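Local atomic coordinates of Esterase/lipase (Lactobacillus rhamnosus, PDB entry 4N5H), a protein that probably hydrolyses carboxylic esters, and may transfer their acyl groups, as an enzyme of the alpha/beta hydrolase fold. Residues Q95-M100 and E296-F301; D118-L123 and S153-I158; V140-D145 and F175-V180. The protein carries 1 engineered substitution. One frame throughout, in Å; residues are numbered along the deposited sequence.

Interaction 1: Q95-M100 and E296-F301; sequences QGYAVM and EMLRTF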
loop_
_atom_site.group_PDB
_atom_site.type_symbol
_atom_site.label_atom_id
_atom_site.label_comp_id
_atom_site.label_asym_id
_atom_site.label_seq_id
_atom_site.Cartn_x
_atom_site.Cartn_y
_atom_site.Cartn_z
ATOM N N GLN A 95 18.066 -16.754 4.549
ATOM C CA GLN A 95 19.003 -17.653 5.238
ATOM C C GLN A 95 20.235 -17.971 4.409
ATOM O O GLN A 95 21.118 -18.708 4.943
ATOM C CB GLN A 95 18.278 -18.867 5.766
ATOM C CG GLN A 95 17.170 -18.593 6.752
ATOM C CD GLN A 95 17.649 -17.685 7.858
ATOM O OE1 GLN A 95 18.437 -18.112 8.695
ATOM N NE2 GLN A 95 17.176 -16.458 7.885
ATOM N N GLY A 96 20.383 -17.426 3.219
ATOM C CA GLY A 96 21.530 -17.602 2.391
ATOM C C GLY A 96 21.398 -18.585 1.231
ATOM O O GLY A 96 22.355 -19.324 0.867
ATOM N N TYR A 97 20.176 -18.702 0.707
ATOM C CA TYR A 97 19.847 -19.675 -0.319
ATOM C C TYR A 97 19.282 -18.939 -1.550
ATOM O O TYR A 97 18.648 -17.908 -1.418
ATOM C CB TYR A 97 18.773 -20.691 0.141
ATOM C CG TYR A 97 19.320 -21.555 1.257
ATOM C CD1 TYR A 97 19.288 -21.045 2.550
ATOM C CD2 TYR A 97 20.016 -22.741 1.020
ATOM C CE1 TYR A 97 19.931 -21.710 3.592
ATOM C CE2 TYR A 97 20.624 -23.459 2.091
ATOM C CZ TYR A 97 20.563 -22.934 3.355
ATOM O OH TYR A 97 21.132 -23.632 4.444
ATOM N N ALA A 98 19.548 -19.488 -2.721
ATOM C CA ALA A 98 18.982 -19.044 -3.982
ATOM C C ALA A 98 17.725 -19.895 -4.165
ATOM O O ALA A 98 17.742 -21.118 -4.171
ATOM C CB ALA A 98 19.931 -19.263 -5.123
ATOM N N VAL A 99 16.579 -19.236 -4.287
ATOM C CA VAL A 99 15.294 -19.947 -4.288
ATOM C C VAL A 99 14.532 -19.658 -5.573
ATOM O O VAL A 99 14.383 -18.497 -6.046
ATOM C CB VAL A 99 14.440 -19.509 -3.057
ATOM C CG1 VAL A 99 13.130 -20.211 -2.952
ATOM C CG2 VAL A 99 15.275 -19.618 -1.752
ATOM N N MET A 100 13.958 -20.705 -6.129
ATOM C CA MET A 100 13.095 -20.587 -7.276
ATOM C C MET A 100 11.745 -21.153 -6.910
ATOM O O MET A 100 11.631 -22.227 -6.285
ATOM C CB MET A 100 13.732 -21.352 -8.508
ATOM C CG MET A 100 12.824 -21.268 -9.715
ATOM S SD MET A 100 11.499 -22.468 -9.959
ATOM C CE MET A 100 12.410 -23.756 -10.722
ATOM N N GLU A 296 15.322 -26.353 10.596
ATOM C CA GLU A 296 15.681 -27.751 10.696
ATOM C C GLU A 296 15.786 -28.404 9.320
ATOM O O GLU A 296 16.692 -29.192 9.013
ATOM C CB GLU A 296 14.731 -28.486 11.603
ATOM C CG GLU A 296 15.146 -29.920 11.832
ATOM C CD GLU A 296 14.494 -30.515 13.112
ATOM O OE1 GLU A 296 14.214 -29.752 14.073
ATOM O OE2 GLU A 296 14.246 -31.756 13.084
ATOM N N MET A 297 14.866 -28.058 8.447
ATOM C CA MET A 297 14.940 -28.434 7.020
ATOM C C MET A 297 16.222 -27.975 6.347
ATOM O O MET A 297 16.902 -28.790 5.661
ATOM C CB MET A 297 13.707 -27.957 6.301
ATOM C CG MET A 297 13.704 -28.278 4.813
ATOM S SD MET A 297 12.327 -27.548 3.899
ATOM C CE MET A 297 12.805 -25.775 3.879
ATOM N N LEU A 298 16.569 -26.710 6.512
ATOM C CA LEU A 298 17.750 -26.142 5.833
ATOM C C LEU A 298 19.013 -26.794 6.427
ATOM O O LEU A 298 19.976 -27.087 5.658
ATOM C CB LEU A 298 17.819 -24.630 5.943
ATOM C CG LEU A 298 16.675 -23.967 5.140
ATOM C CD1 LEU A 298 16.713 -22.478 5.514
ATOM C CD2 LEU A 298 16.792 -24.161 3.630
ATOM N N ARG A 299 18.975 -27.063 7.725
ATOM C CA ARG A 299 20.159 -27.745 8.329
ATOM C C ARG A 299 20.307 -29.201 7.875
ATOM O O ARG A 299 21.464 -29.668 7.718
ATOM C CB ARG A 299 20.159 -27.666 9.833
ATOM C CG ARG A 299 20.348 -26.275 10.405
ATOM C CD ARG A 299 21.554 -25.498 9.883
ATOM N NE ARG A 299 21.435 -24.714 8.601
ATOM C CZ ARG A 299 20.921 -23.499 8.511
ATOM N NH1 ARG A 299 20.409 -22.934 9.639
ATOM N NH2 ARG A 299 20.885 -22.818 7.364
ATOM N N THR A 300 19.210 -29.921 7.646
ATOM C CA THR A 300 19.262 -31.252 7.129
ATOM C C THR A 300 19.877 -31.187 5.738
ATOM O O THR A 300 20.767 -32.028 5.366
ATOM C CB THR A 300 17.865 -31.843 7.106
ATOM O OG1 THR A 300 17.363 -31.852 8.437
ATOM C CG2 THR A 300 17.821 -33.275 6.516
ATOM N N PHE A 301 19.389 -30.234 4.942
ATOM C CA PHE A 301 19.899 -30.013 3.572
ATOM C C PHE A 301 21.399 -29.755 3.604
ATOM O O PHE A 301 22.155 -30.319 2.836
ATOM C CB PHE A 301 19.118 -28.820 2.954
ATOM C CG PHE A 301 19.611 -28.311 1.638
ATOM C CD1 PHE A 301 20.064 -29.159 0.654
ATOM C CD2 PHE A 301 19.471 -26.956 1.326
ATOM C CE1 PHE A 301 20.417 -28.653 -0.575
ATOM C CE2 PHE A 301 19.827 -26.437 0.063
ATOM C CZ PHE A 301 20.345 -27.300 -0.870
HETATM O O HOH W 1 20.246 -20.203 8.631
#

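Interaction 2: D118-L123 and S153-I158; sequences DIFASL and SLVACI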
loop_
_atom_site.group_PDB
_atom_site.type_symbol
_atom_site.label_atom_id
_atom_site.label_comp_id
_atom_site.label_asym_id
_atom_site.label_seq_id
_atom_site.Cartn_x
_atom_site.Cartn_y
_atom_site.Cartn_z
ATOM N N ASP A 118 5.000 -28.725 -16.787
ATOM C CA ASP A 118 5.322 -27.320 -16.407
ATOM C C ASP A 118 6.424 -27.275 -15.381
ATOM O O ASP A 118 7.404 -26.529 -15.512
ATOM C CB ASP A 118 4.096 -26.602 -15.857
ATOM C CG ASP A 118 3.054 -26.287 -16.937
ATOM O OD1 ASP A 118 3.359 -26.425 -18.165
ATOM O OD2 ASP A 118 1.922 -25.896 -16.567
ATOM N N ILE A 119 6.306 -28.118 -14.368
ATOM C CA ILE A 119 7.399 -28.151 -13.335
ATOM C C ILE A 119 8.739 -28.531 -13.904
ATOM O O ILE A 119 9.751 -27.854 -13.654
ATOM C CB ILE A 119 6.980 -29.003 -12.099
ATOM C CG1 ILE A 119 5.762 -28.476 -11.395
ATOM C CG2 ILE A 119 8.099 -29.165 -11.155
ATOM C CD1 ILE A 119 5.034 -29.411 -10.439
ATOM N N PHE A 120 8.790 -29.584 -14.753
ATOM C CA PHE A 120 10.061 -29.963 -15.357
ATOM C C PHE A 120 10.604 -28.862 -16.287
ATOM O O PHE A 120 11.806 -28.649 -16.357
ATOM C CB PHE A 120 9.935 -31.290 -16.114
ATOM C CG PHE A 120 10.300 -32.459 -15.283
ATOM C CD1 PHE A 120 9.302 -33.034 -14.460
ATOM C CD2 PHE A 120 11.594 -32.936 -15.250
ATOM C CE1 PHE A 120 9.622 -34.082 -13.642
ATOM C CE2 PHE A 120 11.944 -34.000 -14.433
ATOM C CZ PHE A 120 10.981 -34.513 -13.588
ATOM N N ALA A 121 9.718 -28.108 -16.951
ATOM C CA ALA A 121 10.203 -26.994 -17.766
ATOM C C ALA A 121 10.830 -25.877 -16.954
ATOM O O ALA A 121 11.881 -25.313 -17.343
ATOM C CB ALA A 121 9.048 -26.376 -18.573
ATOM N N SER A 122 10.263 -25.613 -15.750
ATOM C CA SER A 122 10.879 -24.634 -14.829
ATOM C C SER A 122 12.205 -25.145 -14.330
ATOM O O SER A 122 13.167 -24.362 -14.235
ATOM C CB SER A 122 9.973 -24.280 -13.651
ATOM O OG SER A 122 9.858 -25.282 -12.670
ATOM N N LEU A 123 12.339 -26.443 -14.094
ATOM C CA LEU A 123 13.652 -26.993 -13.640
ATOM C C LEU A 123 14.678 -26.901 -14.778
ATOM O O LEU A 123 15.816 -26.556 -14.572
ATOM C CB LEU A 123 13.527 -28.482 -13.248
ATOM C CG LEU A 123 12.513 -28.839 -12.155
ATOM C CD1 LEU A 123 12.463 -30.348 -11.937
ATOM C CD2 LEU A 123 12.843 -28.213 -10.904
ATOM N N SER A 153 6.884 -35.066 -4.749
ATOM C CA SER A 153 7.198 -36.461 -4.516
ATOM C C SER A 153 7.244 -37.197 -5.864
ATOM O O SER A 153 8.093 -38.053 -6.074
ATOM C CB SER A 153 6.259 -37.145 -3.506
ATOM O OG SER A 153 4.984 -37.456 -4.105
ATOM N N LEU A 154 6.317 -36.820 -6.747
ATOM C CA LEU A 154 6.325 -37.414 -8.138
ATOM C C LEU A 154 7.488 -36.968 -8.973
ATOM O O LEU A 154 8.150 -37.797 -9.653
ATOM C CB LEU A 154 5.000 -37.116 -8.839
ATOM C CG LEU A 154 3.925 -38.176 -8.784
ATOM C CD1 LEU A 154 3.520 -38.546 -7.350
ATOM C CD2 LEU A 154 2.675 -37.844 -9.602
ATOM N N VAL A 155 7.834 -35.677 -8.956
ATOM C CA VAL A 155 8.946 -35.145 -9.706
ATOM C C VAL A 155 10.259 -35.852 -9.278
ATOM O O VAL A 155 11.050 -36.251 -10.084
ATOM C CB VAL A 155 9.061 -33.601 -9.433
ATOM C CG1 VAL A 155 10.437 -33.045 -9.814
ATOM C CG2 VAL A 155 7.993 -32.858 -10.152
ATOM N N ALA A 156 10.420 -36.097 -7.956
ATOM C CA ALA A 156 11.617 -36.770 -7.422
ATOM C C ALA A 156 11.762 -38.186 -8.031
ATOM O O ALA A 156 12.876 -38.553 -8.394
ATOM C CB ALA A 156 11.541 -36.888 -5.925
ATOM N N CYS A 157 10.674 -38.875 -8.205
ATOM C CA CYS A 157 10.714 -40.218 -8.803
ATOM C C CYS A 157 10.925 -40.179 -10.301
ATOM O O CYS A 157 11.743 -40.937 -10.876
ATOM C CB CYS A 157 9.413 -40.929 -8.528
ATOM S SG CYS A 157 9.155 -41.335 -6.770
ATOM N N ILE A 158 10.204 -39.275 -10.946
ATOM C CA ILE A 158 10.297 -39.141 -12.413
ATOM C C ILE A 158 11.696 -38.795 -12.824
ATOM O O ILE A 158 12.214 -39.330 -13.809
ATOM C CB ILE A 158 9.264 -38.158 -12.977
ATOM C CG1 ILE A 158 7.844 -38.634 -12.697
ATOM C CG2 ILE A 158 9.474 -37.912 -14.473
ATOM C CD1 ILE A 158 6.802 -37.554 -12.752
#

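Interaction 3: V140-D145 and F175-V180; sequences VLLTGD and FNFTLV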
loop_
_atom_site.group_PDB
_atom_site.type_symbol
_atom_site.label_atom_id
_atom_site.label_comp_id
_atom_site.label_asym_id
_atom_site.label_seq_id
_atom_site.Cartn_x
_atom_site.Cartn_y
_atom_site.Cartn_z
ATOM N N VAL A 140 20.831 -29.067 -4.142
ATOM C CA VAL A 140 19.443 -28.685 -4.491
ATOM C C VAL A 140 18.497 -29.306 -3.481
ATOM O O VAL A 140 18.389 -30.523 -3.340
ATOM C CB VAL A 140 19.031 -29.058 -5.899
ATOM C CG1 VAL A 140 17.572 -28.634 -6.216
ATOM C CG2 VAL A 140 19.989 -28.412 -6.909
ATOM N N LEU A 141 17.700 -28.449 -2.844
ATOM C CA LEU A 141 16.601 -28.872 -1.994
ATOM C C LEU A 141 15.269 -28.670 -2.788
ATOM O O LEU A 141 14.984 -27.529 -3.171
ATOM C CB LEU A 141 16.525 -28.047 -0.751
ATOM C CG LEU A 141 15.305 -28.152 0.166
ATOM C CD1 LEU A 141 14.972 -29.561 0.537
ATOM C CD2 LEU A 141 15.423 -27.282 1.400
ATOM N N LEU A 142 14.535 -29.736 -3.032
ATOM C CA LEU A 142 13.220 -29.690 -3.658
ATOM C C LEU A 142 12.185 -29.758 -2.555
ATOM O O LEU A 142 12.258 -30.705 -1.708
ATOM C CB LEU A 142 13.034 -30.824 -4.584
ATOM C CG LEU A 142 11.687 -30.870 -5.321
ATOM C CD1 LEU A 142 11.518 -29.699 -6.247
ATOM C CD2 LEU A 142 11.523 -32.186 -6.046
ATOM N N THR A 143 11.242 -28.802 -2.499
ATOM C CA THR A 143 10.225 -28.805 -1.460
ATOM C C THR A 143 8.901 -28.457 -2.031
ATOM O O THR A 143 8.858 -27.780 -3.044
ATOM C CB THR A 143 10.585 -27.945 -0.291
ATOM O OG1 THR A 143 9.715 -28.244 0.791
ATOM C CG2 THR A 143 10.450 -26.512 -0.653
ATOM N N GLY A 144 7.880 -29.041 -1.456
ATOM C CA GLY A 144 6.507 -28.750 -1.788
ATOM C C GLY A 144 5.587 -28.916 -0.623
ATOM O O GLY A 144 5.790 -29.806 0.228
ATOM N N ASP A 145 4.504 -28.124 -0.653
ATOM C CA ASP A 145 3.496 -28.210 0.429
ATOM C C ASP A 145 2.150 -28.676 -0.092
ATOM O O ASP A 145 1.693 -28.195 -1.148
ATOM C CB ASP A 145 3.289 -26.908 1.179
ATOM C CG ASP A 145 2.767 -25.814 0.343
ATOM O OD1 ASP A 145 1.582 -25.405 0.644
ATOM O OD2 ASP A 145 3.537 -25.304 -0.535
ATOM N N PHE A 175 20.645 -31.888 -13.155
ATOM C CA PHE A 175 21.061 -31.770 -11.778
ATOM C C PHE A 175 20.225 -32.743 -11.009
ATOM O O PHE A 175 19.308 -33.297 -11.571
ATOM C CB PHE A 175 20.987 -30.329 -11.275
ATOM C CG PHE A 175 19.604 -29.680 -11.314
ATOM C CD1 PHE A 175 18.668 -29.874 -10.274
ATOM C CD2 PHE A 175 19.215 -28.908 -12.390
ATOM C CE1 PHE A 175 17.421 -29.268 -10.297
ATOM C CE2 PHE A 175 17.963 -28.240 -12.407
ATOM C CZ PHE A 175 17.069 -28.414 -11.344
ATOM N N ASN A 176 20.605 -32.998 -9.754
ATOM C CA ASN A 176 19.916 -34.005 -8.936
ATOM C C ASN A 176 19.353 -33.252 -7.728
ATOM O O ASN A 176 19.804 -32.152 -7.430
ATOM C CB ASN A 176 20.928 -35.021 -8.376
ATOM C CG ASN A 176 21.787 -35.739 -9.464
ATOM O OD1 ASN A 176 21.265 -36.399 -10.359
ATOM N ND2 ASN A 176 23.145 -35.610 -9.342
ATOM N N PHE A 177 18.502 -33.889 -6.969
ATOM C CA PHE A 177 17.981 -33.362 -5.700
ATOM C C PHE A 177 18.767 -33.937 -4.538
ATOM O O PHE A 177 18.910 -35.202 -4.429
ATOM C CB PHE A 177 16.508 -33.698 -5.545
ATOM C CG PHE A 177 15.687 -33.329 -6.737
ATOM C CD1 PHE A 177 14.930 -34.259 -7.398
ATOM C CD2 PHE A 177 15.719 -32.024 -7.192
ATOM C CE1 PHE A 177 14.190 -33.896 -8.541
ATOM C CE2 PHE A 177 14.954 -31.661 -8.288
ATOM C CZ PHE A 177 14.223 -32.591 -8.988
ATOM N N THR A 178 19.334 -33.068 -3.725
ATOM C CA THR A 178 20.048 -33.435 -2.526
ATOM C C THR A 178 19.112 -33.950 -1.410
ATOM O O THR A 178 19.424 -34.910 -0.687
ATOM C CB THR A 178 20.870 -32.219 -2.034
ATOM O OG1 THR A 178 21.673 -31.768 -3.106
ATOM C CG2 THR A 178 21.753 -32.566 -0.847
ATOM N N LEU A 179 17.938 -33.341 -1.312
ATOM C CA LEU A 179 16.958 -33.658 -0.324
ATOM C C LEU A 179 15.597 -33.271 -0.923
ATOM O O LEU A 179 15.538 -32.251 -1.617
ATOM C CB LEU A 179 17.187 -32.800 0.917
ATOM C CG LEU A 179 16.167 -32.931 2.062
ATOM C CD1 LEU A 179 15.968 -34.358 2.634
ATOM C CD2 LEU A 179 16.575 -31.992 3.240
ATOM N N VAL A 180 14.577 -34.017 -0.619
ATOM C CA VAL A 180 13.218 -33.705 -0.994
ATOM C C VAL A 180 12.410 -33.594 0.299
ATOM O O VAL A 180 12.177 -34.556 1.037
ATOM C CB VAL A 180 12.618 -34.730 -1.895
ATOM C CG1 VAL A 180 11.245 -34.334 -2.302
ATOM C CG2 VAL A 180 13.437 -34.946 -3.142
#

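Interaction 1: Q95-M100 and E296-F301
Tyr97 holds its CG beside the backbone N (chi1 -66°), and Leu298 does likewise; these torsions direct each CG from its own backbone, Tyr97 from the loop before strand 98-102 and Leu298 from helix 288-311. The two side chains slide past each other in opposite directions. CD2 of Leu298 lies over the middle of the Tyr97 ring, 3.9 Å from its centroid and close to the ring normal, a CH-pi contact. The other methyl, Leu298 CD1, meets Tyr97 CE1 at 3.8 Å and also reaches CB of Gln95. Phe301 meets the same tyrosine rim to rim, CE2 to CE2 of Tyr97 at 3.7 Å, with the ring planes turned 36° apart and neither lying over the other. The Arg299 side chain starts away from the loop; it is bent at chi2 and chi3, and its guanidinium end comes back. Its NH2 donates to Tyr97 OH over 3.0 Å at 151°, with the oxygen near the guanidinium plane. A water joins the outer end, donating to Gln95 OE1 at 2.8 Å and accepting from Arg299 NH1 at 2.9 Å. Asp302 completes the polar group with a salt bridge to Arg299 NE and a hydrogen bond to Tyr97 OH. In this alpha/beta hydrolase the helix lies on one face of the central sheet, and Tyr97 is one of its contacts there: the ring is buried among apolar groups, its hydroxyl has two polar partners, and the arginine charge is probably largely balanced by Asp302.

Interaction 2: D118-L123 and S153-I158
Ile119 sets its CG2 against CG2 of Val155 at 3.8 Å, the first touch from 118-123 in a pair of helices of the alpha/beta hydrolase fold: helix 112-129 and helix 147-158, the latter following strand 140-145. The short segments cross at -65°, with their axes 11.3 Å apart at closest approach, a distance spanned by apolar side chains. Phe120 comes next. Its chi1 of -93° lies off the staggered positions, and the ring reaches the neighbouring helix: CZ meets CG2 of Ile158 at 3.8 Å, and CE1 comes tip to tip with Val155, 4.0 Å from CG2. An alanine here would probably open a gap beside Val155 and Ile158, and leave the tip of Leu123 without the ring it lies over. Ser122 turns inward to its own helix, its OG donating to Ile119 O over 2.8 Å, in the carbonyl plane and on a lone pair; that oxygen also takes the Leu123 N-H. Leu123 closes the row. Its CD1 reaches toward Val155 CG1 tip to tip, so both branches of the valine are engaged, and Ile116, one turn before Phe120 on the same helix, touches Val155 and Ile158 as well. The same CD1 of Leu123 sits 4.3 Å above the plane of the Phe120 ring, displaced from the centre toward the rim.

Interaction 3: V140-D145 and F175-V180
Val140 and Thr178 are joined by two hydrogen bonds running in opposite senses. Val140 N donates to the hydroxyl oxygen Thr178 OG1 over 3.0 Å at 164°, and Thr178 N returns a bond of 2.7 Å to Val140 O, in the carbonyl plane. With chi1 at -54°, OG1 stands beside the backbone N of its own residue, which lets Thr178 grip both main-chain polar atoms of the valine. Val140 O also takes a weak bond from Leu179 N, at 3.5 Å; two consecutive N-H groups can share this oxygen because the backbone at Thr178 bends into a helical conformation. Regular pairing then starts, with Leu142 N bonded to Leu179 O at 3.1 Å, nearly along the C=O axis. A CA-H...O contact follows, from Val180 CA to Leu142 O at 3.2 Å. The bridges Leu141-Leu179 and Leu142-Val180 are parallel, and strands 140-145 and 179-183 lie side by side in the central sheet as the two ends of a beta-alpha-beta crossover that includes helix 147-158. The first of these strands holds Gly144 and leads on to Ser146 and Gly148, which fit the nucleophile elbow of serine esterases, so the pairing lies on the strand that leads to the probable nucleophile. Among apolar contacts, Leu141 and Leu179 point the same way, side by side, CD1 of the first 3.9 Å from CG of the second; helix 288-311 packs on this face. On the face of Leu142 and Val180, where helix 147-158 packs, Leu142 CD2 rests over the centre of the Phe177 ring, 4.0 Å from its centroid and 9° off the normal. Val140 CG1 comes to the edge of that ring in its plane, with Phe177 CD2 4.0 Å away, while Val140 CG2 meets CD1 of Phe175.

How the interactions relate
From the N terminus, residues 95-100 come first and meet their partner 296-301 much later in the chain, so interaction 1 closes a long loop that encloses the other two. Within it, 118-123 opens interaction 2 and 140-145 opens interaction 3 before 153-158 closes the helix pair; 175-180 closes the strand pair last, and these two contacts therefore cross. In space, interaction 3 lies in the central sheet between helices of the other two: Phe301 of interaction 1 packs on Val140 and Leu141, and Val155 of interaction 2 touches Leu142 and Phe177. Met100 and Ser122 join interactions 1 and 2 directly, linking strand 98-102 to helix 112-129.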